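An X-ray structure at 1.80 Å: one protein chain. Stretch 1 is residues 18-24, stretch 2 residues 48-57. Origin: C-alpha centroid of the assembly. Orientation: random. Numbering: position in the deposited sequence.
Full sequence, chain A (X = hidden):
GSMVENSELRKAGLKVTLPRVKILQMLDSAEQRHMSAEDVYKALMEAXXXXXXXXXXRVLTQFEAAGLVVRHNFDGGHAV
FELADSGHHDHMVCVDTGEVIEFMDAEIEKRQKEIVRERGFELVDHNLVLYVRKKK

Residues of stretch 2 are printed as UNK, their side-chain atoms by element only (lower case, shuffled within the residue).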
# COMPACT_ATOMS: atom_id res chain seq x y z
N LEU A 18 2.02 -23.10 17.46
CA LEU A 18 0.92 -23.43 16.58
C LEU A 18 -0.14 -22.34 16.55
O LEU A 18 -0.58 -21.92 15.49
CB LEU A 18 0.28 -24.74 17.01
CG LEU A 18 -0.58 -25.41 15.94
CD1 LEU A 18 0.34 -25.99 14.88
CD2 LEU A 18 -1.43 -26.52 16.57
N PRO A 19 -0.59 -21.88 17.73
CA PRO A 19 -1.62 -20.83 17.73
C PRO A 19 -1.13 -19.57 17.02
O PRO A 19 -1.90 -18.92 16.30
CB PRO A 19 -1.89 -20.61 19.22
CG PRO A 19 -1.59 -21.99 19.82
CD PRO A 19 -0.30 -22.32 19.11
N ARG A 20 0.13 -19.22 17.22
CA ARG A 20 0.67 -18.02 16.59
C ARG A 20 0.71 -18.17 15.08
O ARG A 20 0.40 -17.23 14.34
CB ARG A 20 2.05 -17.67 17.17
CG ARG A 20 1.98 -17.09 18.56
CD ARG A 20 3.34 -16.85 19.19
NE ARG A 20 3.17 -16.35 20.55
CZ ARG A 20 4.13 -16.26 21.47
NH1 ARG A 20 5.39 -16.63 21.21
NH2 ARG A 20 3.83 -15.78 22.67
N VAL A 21 1.06 -19.35 14.60
CA VAL A 21 1.09 -19.56 13.16
C VAL A 21 -0.29 -19.56 12.51
O VAL A 21 -0.50 -18.92 11.47
CB VAL A 21 1.82 -20.90 12.82
CG1 VAL A 21 1.58 -21.26 11.36
CG2 VAL A 21 3.29 -20.74 13.10
N LYS A 22 -1.26 -20.24 13.13
CA LYS A 22 -2.58 -20.27 12.55
C LYS A 22 -3.25 -18.88 12.50
O LYS A 22 -3.91 -18.53 11.52
CB LYS A 22 -3.46 -21.27 13.31
CG LYS A 22 -3.16 -22.72 12.90
CD LYS A 22 -4.00 -23.74 13.65
CE LYS A 22 -3.68 -25.16 13.13
NZ LYS A 22 -3.58 -25.16 11.64
N ILE A 23 -3.06 -18.08 13.53
CA ILE A 23 -3.66 -16.74 13.55
C ILE A 23 -3.03 -15.83 12.49
O ILE A 23 -3.72 -15.08 11.78
CB ILE A 23 -3.57 -16.16 14.97
CG1 ILE A 23 -4.47 -17.01 15.88
CG2 ILE A 23 -3.96 -14.66 14.96
CD1 ILE A 23 -4.32 -16.77 17.38
N LEU A 24 -1.71 -15.90 12.36
CA LEU A 24 -1.05 -15.11 11.34
C LEU A 24 -1.53 -15.52 9.93
O LEU A 24 -1.68 -14.69 9.04
CB LEU A 24 0.46 -15.27 11.47
CG LEU A 24 1.31 -14.28 10.67
CD1 LEU A 24 1.05 -12.87 11.15
CD2 LEU A 24 2.80 -14.64 10.83
N UNK A 48 -12.78 -25.31 11.32
CA UNK A 48 -12.68 -26.41 12.25
C UNK A 48 -11.48 -26.41 13.18
O UNK A 48 -11.11 -27.46 13.72
N UNK A 49 -10.86 -25.25 13.40
CA UNK A 49 -9.69 -25.17 14.27
C UNK A 49 -10.05 -25.23 15.75
O UNK A 49 -11.22 -25.19 16.14
c UNK A 49 -8.88 -23.91 13.97
c UNK A 49 -7.11 -24.92 12.39
c UNK A 49 -8.23 -23.88 12.57
o UNK A 49 -6.68 -25.14 11.24
o UNK A 49 -6.64 -25.49 13.40
N UNK A 50 -9.02 -25.33 16.59
CA UNK A 50 -9.19 -25.44 18.03
C UNK A 50 -8.50 -24.33 18.85
O UNK A 50 -7.70 -24.61 19.75
c UNK A 50 -8.84 -27.06 19.95
c UNK A 50 -8.68 -26.82 18.47
o UNK A 50 -7.81 -27.32 20.62
o UNK A 50 -9.99 -27.00 20.45
N UNK A 51 -8.79 -23.08 18.53
CA UNK A 51 -8.18 -21.97 19.25
C UNK A 51 -9.31 -21.17 19.92
O UNK A 51 -10.21 -20.69 19.22
c UNK A 51 -6.62 -20.01 19.10
c UNK A 51 -7.41 -21.03 18.30
c UNK A 51 -6.50 -21.85 17.38
N UNK A 52 -9.27 -21.06 21.24
CA UNK A 52 -10.33 -20.35 21.94
C UNK A 52 -10.22 -18.85 21.72
O UNK A 52 -9.16 -18.34 21.37
N UNK A 53 -11.33 -18.14 21.95
CA UNK A 53 -11.38 -16.68 21.76
C UNK A 53 -10.33 -15.91 22.56
O UNK A 53 -9.71 -14.98 22.04
c UNK A 53 -13.07 -14.67 21.86
c UNK A 53 -12.73 -14.30 20.39
c UNK A 53 -12.79 -16.16 22.08
c UNK A 53 -14.55 -14.38 22.16
N UNK A 54 -10.19 -16.25 23.85
CA UNK A 54 -9.21 -15.58 24.71
C UNK A 54 -7.82 -15.77 24.15
O UNK A 54 -6.99 -14.86 24.21
c UNK A 54 -9.29 -16.14 26.15
N UNK A 55 -7.55 -16.94 23.59
CA UNK A 55 -6.23 -17.14 23.02
C UNK A 55 -6.07 -16.27 21.76
O UNK A 55 -5.01 -15.71 21.52
c UNK A 55 -4.68 -18.82 21.88
o UNK A 55 -6.03 -19.38 23.86
c UNK A 55 -6.03 -18.62 22.65
N UNK A 56 -7.12 -16.15 20.96
CA UNK A 56 -7.06 -15.34 19.75
C UNK A 56 -6.76 -13.91 20.15
O UNK A 56 -5.88 -13.26 19.58
c UNK A 56 -8.60 -16.82 18.26
c UNK A 56 -8.39 -15.38 18.93
c UNK A 56 -8.36 -14.28 17.84
N UNK A 57 -7.48 -13.40 21.14
CA UNK A 57 -7.24 -12.02 21.56
C UNK A 57 -5.81 -11.83 22.08
O UNK A 57 -5.14 -10.85 21.78
c UNK A 57 -8.21 -7.76 22.58
c UNK A 57 -7.36 -9.82 24.24
c UNK A 57 -8.03 -10.15 23.06
c UNK A 57 -7.53 -7.48 23.76
c UNK A 57 -7.10 -8.49 24.58
o UNK A 57 -7.27 -6.17 24.09
c UNK A 57 -8.22 -11.61 22.65
c UNK A 57 -8.45 -9.12 22.23

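Position 48 has no side-chain atoms at all, and its phi of 54° lies on the positive side, a region that favours glycine; the missing side chain makes it Gly48, which lies beyond the reach of stretch 1.

Position 49 carries three carbons, the third bearing two oxygens: a carboxylate at the end of a two-carbon arm. CA-to-CB points toward stretch 1, and one oxygen comes to 3.1 Å from Lys22 NZ. This is Glu49. With chi1 and chi2 both m, its chain folds so that OE2 accepts a hydrogen bond from Lys22 NZ at that distance, within a salt bridge. The other oxygen also sits close to the lysine, with OE1 3.0 Å from Lys22 CE.

Position 50 has two carbons, the second with two oxygens, so the carboxylate is one carbon shorter. Its CA-to-CB bond runs sideways, and the side chain makes no contact with stretch 1. It is Asp50, an acid exposed to solvent.

Position 51 shows three carbons, the first forking into two, with no polar atom. It is buried and directed at the first helix, where a branch carbon lies 4.3 Å from Ile23 CD1. That makes it Val51, the atom concerned being CG1.

Position 52 again lacks side-chain atoms, but here phi is -72° and there would be room for a CB, so the backbone does not demand the residue found: Gly52. It occupies the N-cap position, and its O accepts the helical hydrogen bond from N of position 56 at 3.0 Å.

Position 53 has four carbons, forked at the second, out of reach of stretch 1: Leu53. Position 54 has a single carbon, also out of reach: Ala54.

Position 55 bears one carbon that carries an oxygen and a carbon. That fork is Thr55; its CG2 lies 4.3 Å from Pro19 CB. Its backbone O is likewise 4.3 Å from Ile23 CD1.

Position 56 repeats the three-carbon fork, buried, with CA-to-CB sideways to stretch 1. It is Val56: Ile23 CD1 comes to 3.9 Å from its CA and 4.4 Å from its CG2.

Position 57 has one carbon leading to a six-carbon ring with an oxygen, and its CA-to-CB bond points away: Tyr57, whose hydroxyl is hydrogen-bonded elsewhere in the structure.

The contact is small, 292 Å² over both sides, and its helices cross at -76° with their axes 10.8 Å apart at closest approach. Pro19, Lys22 and Ile23 supply the whole of stretch 1's share, because i, i+3 and i+4 fall on one helical face. Ile23 extends CD1 to Val51, Thr55 and Val56, joining loop and helix through one methyl, while the partly exposed Lys22 and Glu49 add a charged link. The rule to read here is a buried isoleucine packed against two valines, with a salt bridge from the preceding residue some distance away, Lys22 NZ being 10.2 Å from Ile23 CD1.

Stretch 2 (48-57) GEDVGLATVY
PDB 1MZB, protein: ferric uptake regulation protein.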